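PDB 4YHB: iron-chelator utilization protein from Thermobifida fusca TM51, which binds FAD and probably acts as a reductase that helps release iron from siderophores. Local coordinates for residues Y89-F94 against R99-D104; L145-D148 against A154-R157; A210-E215 against R236-E241. All coordinates share one frame; numbering follows the deposited sequence.

Contact 1 (Y89-F94 against R99-D104); sequences YTVRRF and RLLTID. Unlike the reference sequence in segment 99-104: R99 (reference Gly). With FAD (flavin-adenine dinucleotide), chain C.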
loop_
_atom_site.group_PDB
_atom_site.type_symbol
_atom_site.label_atom_id
_atom_site.label_comp_id
_atom_site.label_asym_id
_atom_site.label_seq_id
_atom_site.Cartn_x
_atom_site.Cartn_y
_atom_site.Cartn_z
ATOM N N TYR A 89 4.903 4.125 0.948
ATOM C CA TYR A 89 3.520 4.310 0.517
ATOM C C TYR A 89 3.334 3.687 -0.864
ATOM O O TYR A 89 4.230 3.723 -1.714
ATOM C CB TYR A 89 3.126 5.807 0.488
ATOM C CG TYR A 89 2.857 6.376 1.863
ATOM C CD1 TYR A 89 3.875 6.965 2.596
ATOM C CD2 TYR A 89 1.586 6.281 2.445
ATOM C CE1 TYR A 89 3.649 7.470 3.861
ATOM C CE2 TYR A 89 1.341 6.783 3.728
ATOM C CZ TYR A 89 2.388 7.375 4.429
ATOM O OH TYR A 89 2.197 7.881 5.690
ATOM N N THR A 90 2.150 3.138 -1.089
ATOM C CA THR A 90 1.824 2.487 -2.348
ATOM C C THR A 90 1.593 3.476 -3.493
ATOM O O THR A 90 1.056 4.567 -3.289
ATOM C CB THR A 90 0.569 1.605 -2.180
ATOM O OG1 THR A 90 0.832 0.605 -1.184
ATOM C CG2 THR A 90 0.167 0.927 -3.507
ATOM N N VAL A 91 2.017 3.086 -4.698
ATOM C CA VAL A 91 1.575 3.752 -5.913
ATOM C C VAL A 91 0.124 3.365 -6.161
ATOM O O VAL A 91 -0.143 2.315 -6.737
ATOM C CB VAL A 91 2.455 3.362 -7.131
ATOM C CG1 VAL A 91 1.949 4.055 -8.405
ATOM C CG2 VAL A 91 3.894 3.719 -6.856
ATOM N N ARG A 92 -0.810 4.188 -5.691
ATOM C CA ARG A 92 -2.235 3.906 -5.870
ATOM C C ARG A 92 -2.619 3.931 -7.345
ATOM O O ARG A 92 -3.367 3.082 -7.808
ATOM C CB ARG A 92 -3.093 4.910 -5.091
ATOM C CG ARG A 92 -4.612 4.666 -5.207
ATOM C CD ARG A 92 -5.022 3.283 -4.698
ATOM N NE ARG A 92 -6.447 3.021 -4.941
ATOM C CZ ARG A 92 -6.929 2.628 -6.117
ATOM N NH1 ARG A 92 -6.110 2.478 -7.147
ATOM N NH2 ARG A 92 -8.225 2.414 -6.272
ATOM N N ARG A 93 -2.115 4.925 -8.066
ATOM C CA ARG A 93 -2.218 4.979 -9.518
ATOM C C ARG A 93 -1.046 5.783 -10.052
ATOM O O ARG A 93 -0.539 6.694 -9.385
ATOM C CB ARG A 93 -3.531 5.626 -10.001
ATOM C CG ARG A 93 -4.836 4.906 -9.617
ATOM C CD ARG A 93 -6.040 5.438 -10.408
ATOM N NE ARG A 93 -7.290 4.810 -9.982
ATOM C CZ ARG A 93 -8.295 5.458 -9.401
ATOM N NH1 ARG A 93 -8.215 6.769 -9.189
ATOM N NH2 ARG A 93 -9.393 4.797 -9.046
ATOM N N PHE A 94 -0.614 5.445 -11.257
ATOM C CA PHE A 94 0.346 6.281 -11.952
ATOM C C PHE A 94 -0.135 6.521 -13.369
ATOM O O PHE A 94 -0.344 5.577 -14.128
ATOM C CB PHE A 94 1.735 5.653 -11.977
ATOM C CG PHE A 94 2.699 6.400 -12.851
ATOM C CD1 PHE A 94 2.898 7.759 -12.672
ATOM C CD2 PHE A 94 3.391 5.757 -13.856
ATOM C CE1 PHE A 94 3.780 8.468 -13.478
ATOM C CE2 PHE A 94 4.280 6.462 -14.662
ATOM C CZ PHE A 94 4.467 7.820 -14.473
ATOM N N ARG A 99 1.003 12.695 -16.164
ATOM C CA ARG A 99 2.228 12.904 -15.395
ATOM C C ARG A 99 1.893 13.158 -13.936
ATOM O O ARG A 99 2.336 14.143 -13.350
ATOM C CB ARG A 99 3.053 14.062 -15.967
ATOM C CG ARG A 99 3.417 13.863 -17.427
ATOM C CD ARG A 99 4.493 14.840 -17.893
ATOM N NE ARG A 99 5.709 14.128 -18.278
ATOM C CZ ARG A 99 6.915 14.353 -17.762
ATOM N NH1 ARG A 99 7.091 15.294 -16.840
ATOM N NH2 ARG A 99 7.949 13.640 -18.182
ATOM N N LEU A 100 1.096 12.264 -13.364
ATOM C CA LEU A 100 0.660 12.408 -11.977
ATOM C C LEU A 100 0.781 11.086 -11.219
ATOM O O LEU A 100 0.371 10.044 -11.720
ATOM C CB LEU A 100 -0.789 12.906 -11.921
ATOM C CG LEU A 100 -1.131 14.360 -12.253
ATOM C CD1 LEU A 100 -2.652 14.572 -12.180
ATOM C CD2 LEU A 100 -0.400 15.347 -11.334
ATOM N N LEU A 101 1.357 11.145 -10.021
ATOM C CA LEU A 101 1.478 9.994 -9.131
ATOM C C LEU A 101 0.445 10.112 -8.027
ATOM O O LEU A 101 0.467 11.086 -7.278
ATOM C CB LEU A 101 2.885 9.921 -8.528
ATOM C CG LEU A 101 3.098 9.003 -7.322
ATOM C CD1 LEU A 101 2.759 7.559 -7.673
ATOM C CD2 LEU A 101 4.537 9.117 -6.773
ATOM N N THR A 102 -0.446 9.124 -7.921
ATOM C CA THR A 102 -1.488 9.147 -6.898
ATOM C C THR A 102 -1.121 8.268 -5.700
ATOM O O THR A 102 -0.725 7.105 -5.856
ATOM C CB THR A 102 -2.844 8.686 -7.458
ATOM O OG1 THR A 102 -3.218 9.540 -8.539
ATOM C CG2 THR A 102 -3.928 8.749 -6.375
ATOM N N ILE A 103 -1.239 8.846 -4.511
ATOM C CA ILE A 103 -0.966 8.145 -3.264
ATOM C C ILE A 103 -2.146 8.278 -2.316
ATOM O O ILE A 103 -2.634 9.394 -2.080
ATOM C CB ILE A 103 0.270 8.705 -2.537
ATOM C CG1 ILE A 103 1.461 8.866 -3.487
ATOM C CG2 ILE A 103 0.586 7.855 -1.280
ATOM C CD1 ILE A 103 2.273 7.646 -3.695
ATOM N N ASP A 104 -2.587 7.151 -1.761
ATOM C CA ASP A 104 -3.615 7.155 -0.723
ATOM C C ASP A 104 -2.987 7.077 0.673
ATOM O O ASP A 104 -2.320 6.087 1.000
ATOM C CB ASP A 104 -4.575 5.969 -0.923
ATOM C CG ASP A 104 -5.582 6.209 -2.022
ATOM O OD1 ASP A 104 -5.521 7.278 -2.647
ATOM O OD2 ASP A 104 -6.445 5.332 -2.261
HETATM P PA FAD C . 5.359 6.022 11.999
HETATM O O1A FAD C . 6.390 7.055 12.475
HETATM O O2A FAD C . 6.015 4.927 11.075
HETATM O O5B FAD C . 4.835 5.218 13.292
HETATM C C5B FAD C . 4.528 5.890 14.460
HETATM C C4B FAD C . 3.483 5.082 15.254
HETATM O O4B FAD C . 2.237 5.057 14.612
HETATM C C3B FAD C . 3.877 3.681 15.462
HETATM O O3B FAD C . 3.472 3.349 16.751
HETATM C C2B FAD C . 3.125 2.953 14.495
HETATM O O2B FAD C . 2.760 1.641 14.906
HETATM C C1B FAD C . 1.889 3.737 14.354
HETATM N N9A FAD C . 1.262 3.681 13.040
HETATM C C8A FAD C . 1.885 3.686 11.841
HETATM N N7A FAD C . 0.957 3.644 10.875
HETATM C C5A FAD C . -0.261 3.655 11.464
HETATM C C6A FAD C . -1.572 3.626 10.988
HETATM N N6A FAD C . -1.816 3.604 9.589
HETATM N N1A FAD C . -2.595 3.633 11.860
HETATM C C2A FAD C . -2.370 3.662 13.191
HETATM N N3A FAD C . -1.127 3.690 13.680
HETATM C C4A FAD C . -0.069 3.672 12.839
HETATM N N1 FAD C . 0.204 3.381 4.408
HETATM C C2 FAD C . -0.735 4.151 3.857
HETATM O O2 FAD C . -1.408 4.888 4.561
HETATM N N3 FAD C . -0.909 4.091 2.501
HETATM C C4 FAD C . -0.162 3.282 1.719
HETATM O O4 FAD C . -0.361 3.281 0.512
HETATM C C4X FAD C . 0.820 2.459 2.271
HETATM N N5 FAD C . 1.609 1.606 1.521
HETATM C C5X FAD C . 2.557 0.852 2.127
HETATM C C6 FAD C . 3.363 -0.006 1.372
HETATM C C7 FAD C . 4.241 -0.706 1.917
HETATM C C7M FAD C . 5.063 -1.611 0.980
HETATM C C8 FAD C . 4.525 -0.743 3.126
HETATM C C8M FAD C . 5.583 -1.618 3.736
HETATM C C9 FAD C . 3.829 0.039 4.008
HETATM C C9A FAD C . 2.700 0.985 3.599
HETATM N N10 FAD C . 1.924 1.800 4.295
HETATM C C10 FAD C . 0.982 2.543 3.675
HETATM C "C1'" FAD C . 2.085 1.884 5.764
HETATM C "C2'" FAD C . 2.949 3.030 6.190
HETATM O "O2'" FAD C . 4.207 2.877 5.663
HETATM C "C3'" FAD C . 2.983 3.053 7.759
HETATM O "O3'" FAD C . 1.663 3.136 8.196
HETATM C "C4'" FAD C . 3.887 4.090 8.369
HETATM O "O4'" FAD C . 4.213 3.729 9.644
HETATM C "C5'" FAD C . 3.250 5.488 8.447
HETATM O "O5'" FAD C . 4.188 6.510 8.680
HETATM P P FAD C . 3.967 7.381 9.979
HETATM O O1P FAD C . 5.184 8.332 9.943
HETATM O O2P FAD C . 2.488 7.845 9.886
HETATM O O3P FAD C . 4.099 6.853 11.463
HETATM O O HOH W 1 -1.343 4.653 -1.794
HETATM O O HOH W 2 -8.029 2.592 -2.402
HETATM O O HOH W 3 -2.359 9.130 -11.090
#

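Contact 2 (L145-D148 against A154-R157); sequences LLAD and AAAR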
loop_
_atom_site.group_PDB
_atom_site.type_symbol
_atom_site.label_atom_id
_atom_site.label_comp_id
_atom_site.label_asym_id
_atom_site.label_seq_id
_atom_site.Cartn_x
_atom_site.Cartn_y
_atom_site.Cartn_z
ATOM N N LEU A 145 -8.196 -11.480 -1.291
ATOM C CA LEU A 145 -7.447 -10.319 -0.798
ATOM C C LEU A 145 -7.874 -9.905 0.606
ATOM O O LEU A 145 -9.065 -9.744 0.883
ATOM C CB LEU A 145 -7.627 -9.147 -1.756
ATOM C CG LEU A 145 -7.328 -9.438 -3.224
ATOM C CD1 LEU A 145 -7.974 -8.391 -4.083
ATOM C CD2 LEU A 145 -5.833 -9.444 -3.461
ATOM N N LEU A 146 -6.898 -9.748 1.490
ATOM C CA LEU A 146 -7.135 -9.281 2.850
ATOM C C LEU A 146 -6.282 -8.038 3.090
ATOM O O LEU A 146 -5.102 -7.993 2.708
ATOM C CB LEU A 146 -6.811 -10.377 3.870
ATOM C CG LEU A 146 -7.530 -11.713 3.645
ATOM C CD1 LEU A 146 -6.568 -12.748 3.105
ATOM C CD2 LEU A 146 -8.171 -12.204 4.927
ATOM N N ALA A 147 -6.875 -7.008 3.683
ATOM C CA ALA A 147 -6.145 -5.760 3.869
ATOM C C ALA A 147 -6.791 -4.909 4.943
ATOM O O ALA A 147 -8.013 -4.802 4.993
ATOM C CB ALA A 147 -6.075 -4.971 2.547
ATOM N N ASP A 148 -5.975 -4.311 5.810
ATOM C CA ASP A 148 -6.473 -3.213 6.637
ATOM C C ASP A 148 -6.217 -1.928 5.841
ATOM O O ASP A 148 -5.817 -2.011 4.678
ATOM C CB ASP A 148 -5.826 -3.226 8.040
ATOM C CG ASP A 148 -4.367 -2.730 8.070
ATOM O OD1 ASP A 148 -3.734 -2.445 7.022
ATOM O OD2 ASP A 148 -3.846 -2.632 9.201
ATOM N N ALA A 154 -3.104 -0.837 -2.281
ATOM C CA ALA A 154 -2.580 -1.881 -3.144
ATOM C C ALA A 154 -3.682 -2.871 -3.523
ATOM O O ALA A 154 -3.805 -3.228 -4.688
ATOM C CB ALA A 154 -1.417 -2.605 -2.467
ATOM N N ALA A 155 -4.472 -3.317 -2.544
ATOM C CA ALA A 155 -5.567 -4.258 -2.821
ATOM C C ALA A 155 -6.588 -3.680 -3.804
ATOM O O ALA A 155 -7.030 -4.372 -4.727
ATOM C CB ALA A 155 -6.268 -4.678 -1.517
ATOM N N ALA A 156 -6.949 -2.413 -3.613
ATOM C CA ALA A 156 -7.922 -1.763 -4.486
ATOM C C ALA A 156 -7.359 -1.598 -5.897
ATOM O O ALA A 156 -8.080 -1.788 -6.887
ATOM C CB ALA A 156 -8.341 -0.412 -3.916
ATOM N N ARG A 157 -6.073 -1.259 -5.992
ATOM C CA ARG A 157 -5.434 -1.141 -7.300
ATOM C C ARG A 157 -5.463 -2.482 -8.021
ATOM O O ARG A 157 -5.741 -2.542 -9.211
ATOM C CB ARG A 157 -3.988 -0.649 -7.185
ATOM C CG ARG A 157 -3.280 -0.658 -8.536
ATOM C CD ARG A 157 -1.924 0.016 -8.502
ATOM N NE ARG A 157 -1.215 -0.177 -9.774
ATOM C CZ ARG A 157 0.020 0.249 -10.014
ATOM N NH1 ARG A 157 0.679 0.907 -9.068
ATOM N NH2 ARG A 157 0.596 0.023 -11.200
#

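Contact 3 (A210-E215 against R236-E241); sequences ALEQTE and RRLLKE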
loop_
_atom_site.group_PDB
_atom_site.type_symbol
_atom_site.label_atom_id
_atom_site.label_comp_id
_atom_site.label_asym_id
_atom_site.label_seq_id
_atom_site.Cartn_x
_atom_site.Cartn_y
_atom_site.Cartn_z
ATOM N N ALA A 210 -12.203 -13.696 9.318
ATOM C CA ALA A 210 -12.875 -13.786 8.020
ATOM C C ALA A 210 -12.255 -14.872 7.136
ATOM O O ALA A 210 -12.966 -15.616 6.459
ATOM C CB ALA A 210 -12.837 -12.441 7.306
ATOM N N LEU A 211 -10.927 -14.945 7.138
ATOM C CA LEU A 211 -10.193 -15.959 6.381
ATOM C C LEU A 211 -10.547 -17.384 6.831
ATOM O O LEU A 211 -10.736 -18.281 6.002
ATOM C CB LEU A 211 -8.689 -15.740 6.526
ATOM C CG LEU A 211 -7.787 -16.680 5.725
ATOM C CD1 LEU A 211 -8.009 -16.502 4.234
ATOM C CD2 LEU A 211 -6.332 -16.433 6.083
ATOM N N GLU A 212 -10.630 -17.570 8.144
ATOM C CA GLU A 212 -10.984 -18.858 8.741
ATOM C C GLU A 212 -12.363 -19.350 8.312
ATOM O O GLU A 212 -12.614 -20.560 8.281
ATOM C CB GLU A 212 -10.930 -18.773 10.269
ATOM C CG GLU A 212 -9.520 -18.748 10.839
ATOM C CD GLU A 212 -9.500 -18.747 12.358
ATOM O OE1 GLU A 212 -10.540 -18.415 12.972
ATOM O OE2 GLU A 212 -8.440 -19.076 12.937
ATOM N N GLN A 213 -13.254 -18.420 7.976
ATOM C CA GLN A 213 -14.608 -18.778 7.579
ATOM C C GLN A 213 -14.742 -18.976 6.081
ATOM O O GLN A 213 -15.823 -19.282 5.594
ATOM C CB GLN A 213 -15.603 -17.705 8.036
ATOM C CG GLN A 213 -15.683 -17.557 9.526
ATOM C CD GLN A 213 -16.204 -18.808 10.189
ATOM O OE1 GLN A 213 -17.002 -19.548 9.606
ATOM N NE2 GLN A 213 -15.734 -19.071 11.394
ATOM N N THR A 214 -13.647 -18.802 5.349
ATOM C CA THR A 214 -13.703 -18.797 3.896
ATOM C C THR A 214 -13.293 -20.144 3.310
ATOM O O THR A 214 -12.188 -20.618 3.548
ATOM C CB THR A 214 -12.787 -17.692 3.315
ATOM O OG1 THR A 214 -13.202 -16.420 3.827
ATOM C CG2 THR A 214 -12.864 -17.672 1.813
ATOM N N GLU A 215 -14.187 -20.749 2.538
ATOM C CA GLU A 215 -13.883 -22.017 1.890
ATOM C C GLU A 215 -12.869 -21.781 0.779
ATOM O O GLU A 215 -12.959 -20.794 0.051
ATOM C CB GLU A 215 -15.156 -22.659 1.338
ATOM C CG GLU A 215 -14.985 -24.105 0.893
ATOM C CD GLU A 215 -16.314 -24.834 0.744
ATOM O OE1 GLU A 215 -17.303 -24.405 1.380
ATOM O OE2 GLU A 215 -16.367 -25.836 -0.004
ATOM N N ARG A 236 -0.461 -16.037 7.940
ATOM C CA ARG A 236 0.654 -16.717 7.280
ATOM C C ARG A 236 0.678 -18.201 7.674
ATOM O O ARG A 236 0.727 -19.086 6.820
ATOM C CB ARG A 236 1.971 -16.023 7.650
ATOM C CG ARG A 236 3.241 -16.688 7.154
ATOM C CD ARG A 236 4.491 -15.897 7.598
ATOM N NE ARG A 236 4.597 -14.581 6.956
ATOM C CZ ARG A 236 4.336 -13.414 7.547
ATOM N NH1 ARG A 236 3.942 -13.365 8.813
ATOM N NH2 ARG A 236 4.467 -12.281 6.866
ATOM N N ARG A 237 0.598 -18.449 8.979
ATOM C CA ARG A 237 0.634 -19.797 9.536
ATOM C C ARG A 237 -0.509 -20.662 9.001
ATOM O O ARG A 237 -0.308 -21.822 8.629
ATOM C CB ARG A 237 0.586 -19.746 11.066
ATOM C CG ARG A 237 1.885 -19.307 11.699
ATOM C CD ARG A 237 1.776 -19.282 13.239
ATOM N NE ARG A 237 1.096 -18.098 13.761
ATOM C CZ ARG A 237 0.185 -18.121 14.723
ATOM N NH1 ARG A 237 -0.229 -19.279 15.221
ATOM N NH2 ARG A 237 -0.346 -16.979 15.136
ATOM N N LEU A 238 -1.698 -20.082 8.924
ATOM C CA LEU A 238 -2.874 -20.803 8.465
ATOM C C LEU A 238 -2.709 -21.240 7.012
ATOM O O LEU A 238 -3.066 -22.359 6.642
ATOM C CB LEU A 238 -4.112 -19.928 8.632
ATOM C CG LEU A 238 -5.471 -20.591 8.463
ATOM C CD1 LEU A 238 -5.686 -21.637 9.555
ATOM C CD2 LEU A 238 -6.551 -19.532 8.504
ATOM N N LEU A 239 -2.151 -20.354 6.194
ATOM C CA LEU A 239 -1.930 -20.644 4.783
ATOM C C LEU A 239 -0.884 -21.735 4.590
ATOM O O LEU A 239 -1.023 -22.594 3.722
ATOM C CB LEU A 239 -1.504 -19.377 4.039
ATOM C CG LEU A 239 -2.545 -18.256 4.013
ATOM C CD1 LEU A 239 -1.950 -16.969 3.444
ATOM C CD2 LEU A 239 -3.753 -18.684 3.207
ATOM N N LYS A 240 0.171 -21.687 5.394
ATOM C CA LYS A 240 1.246 -22.664 5.292
ATOM C C LYS A 240 0.792 -24.034 5.793
ATOM O O LYS A 240 1.165 -25.066 5.226
ATOM C CB LYS A 240 2.473 -22.189 6.072
ATOM C CG LYS A 240 3.371 -21.244 5.288
ATOM C CD LYS A 240 4.066 -20.248 6.199
ATOM C CE LYS A 240 4.720 -20.930 7.392
ATOM N NZ LYS A 240 5.440 -19.939 8.252
ATOM N N GLU A 241 -0.020 -24.036 6.849
ATOM C CA GLU A 241 -0.530 -25.276 7.432
ATOM C C GLU A 241 -1.473 -26.015 6.490
ATOM O O GLU A 241 -1.711 -27.210 6.655
ATOM C CB GLU A 241 -1.246 -24.997 8.752
ATOM C CG GLU A 241 -0.321 -24.643 9.897
ATOM C CD GLU A 241 -1.073 -24.427 11.193
ATOM O OE1 GLU A 241 -2.324 -24.478 11.171
ATOM O OE2 GLU A 241 -0.412 -24.207 12.230
#

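Contact 1 (Y89-F94 against R99-D104)
Y89 meets I103 at its root: its CB rests on I103 CG2 at 3.7 Å, and the two side chains cross at about a right angle. Further out the ring leaves the hairpin and turns to the flavin. CG lies beside the backbone N (chi1 -77°), which carries CD2 to 3.3 Å from FAD N3. CE2 follows at 3.4 Å from FAD C2. The CD2-CE2 edge of Y89 thus lies over the face of the flavin's pyrimidine ring. The hydroxyl ends beside the ribityl chain, with OH 3.8 Å from FAD C5'. Without the ring, as with an alanine here, the pyrimidine face would probably lose its cover on this side. Backbone atoms hold the pyrimidine edge of the flavin. FAD N3 donates to D104 O at 2.9 Å, and T90 N donates to FAD O4 at 3.0 Å. Water 1 accepts from D104 N and lies within hydrogen-bonding distance of both T90 O and FAD O4. Behind this, R92 bends at its second torsion and lays CG and CD on the D104 carboxylate. NE forms a salt bridge to D104 OD2 at 3.5 Å, with the guanidinium and carboxylate planes 71° apart. Both groups have further partners: R92 NH2 reaches E160, and D104 OD1 reaches R34. Next along the strand, R92 N and R93 N share T102 O through two weak bonds, whereas T102 N donates to R93 O in a nearly straight bond of 2.8 Å (165°). Two residues facing one make a classic beta bulge. It lies in an antiparallel beta hairpin of the six-stranded barrel of the FAD-binding domain, with the flavin at the end of the hairpin away from its turn.

Contact 2 (L145-D148 against A154-R157)
A147 puts its CB against the CB of A155, 4.1 Å away, methyl to methyl. The strand at 145-147 and the helix at 154-157 meet through very little side chain, and no hydrogen bond joins them. A155 is the one helix residue here that faces the strand. Its methyl comes down between two strand residues that point the same way, A147 and L145. L145 completes the contact with one branch. CG lies beside its own backbone N (chi1 -52°), and CD1 comes alongside the A155 carbonyl, 4.2 Å from A155 O. The CB of L145 is 4.7 Å from the A155 CB. With two alanines at the centre, the backbones come close: the CA atoms of A147 and A155 are 6.9 Å apart. This is the strand-helix half of a beta-alpha-beta unit, in which strand 142-147 leads into helix 152-161 and then into the parallel neighbour 167-174. Strand 142-147 is the middle one of the five-stranded parallel sheet, so the helix lies over the heart of this Rossmann-like domain. F172 of strand 167-174 touches both A147 and A155 and fills in beside their pair. L145 also packs on V168 and W224, from the strands on either side of its own. The helix is buried on its other faces as well. A154 touches W224 and T90, and A156 touches R92. R157 does not reach the strand; its NE forms a salt bridge to E161.

Contact 3 (A210-E215 against R236-E241)
L211 meets L238 tip to tip, with L211 CD2 3.9 Å from L238 CD2. Both leucines have CG anti to the backbone N (chi1 -177° in L211, -168° in L238), and this carries each branch across the gap between the helices. L211 CD2 has a looser second neighbour in L239 CD2, 4.5 Å away. E212 comes next. Its CG lies 3.9 Å from the same L238 CD2, so this one methyl is met by both residues. The E212 side chain crosses L238 at about a right angle, and its aliphatic part does the touching. No hydrogen bond crosses the contact, and the closest CA atoms, of E212 and L238, are still 8.3 Å apart. The two helices flank one face of the parallel sheet in the Rossmann-like domain. Helix 229-241 is the crossover between the parallel strands 221-226 and 250-256, and L239 packs on F250 and V252 of the latter. Helix 206-212 stands beside it and leads into strand 221-226. At Q213 the first helix is already over. Q213 N donates to A210 O at 3.2 Å, and T214 N donates to L211 O at 3.0 Å. T214 then folds its hydroxyl back on the helix: T214 OG1 donates to A210 O at 2.8 Å, tilted 32° from the carbonyl plane. It comes from the face opposite to Q213 N, so two donors hold this last-turn carbonyl. T214 and A210 also both touch F171 of strand 167-174.

In the fold
The contacts follow one another along the chain without overlap. Contact 1 belongs to the FAD-binding barrel; contacts 2 and 3 belong to the parallel-sheet domain. The centres of contacts 1 and 2 are 15 Å apart, and they touch: R157 NH1 probably donates to V91 O, 2.8 Å away. Helix 152-161 thus joins the barrel to the sheet. Contacts 2 and 3 have centres 16 Å apart and meet where L146 CD2 packs on L211 CB at 3.9 Å. L145 and L146 point to opposite faces of the sheet, so helix 152-161 covers one face and the helices of contact 3 the other. Contacts 1 and 3 are 31 Å apart between centres and do not touch.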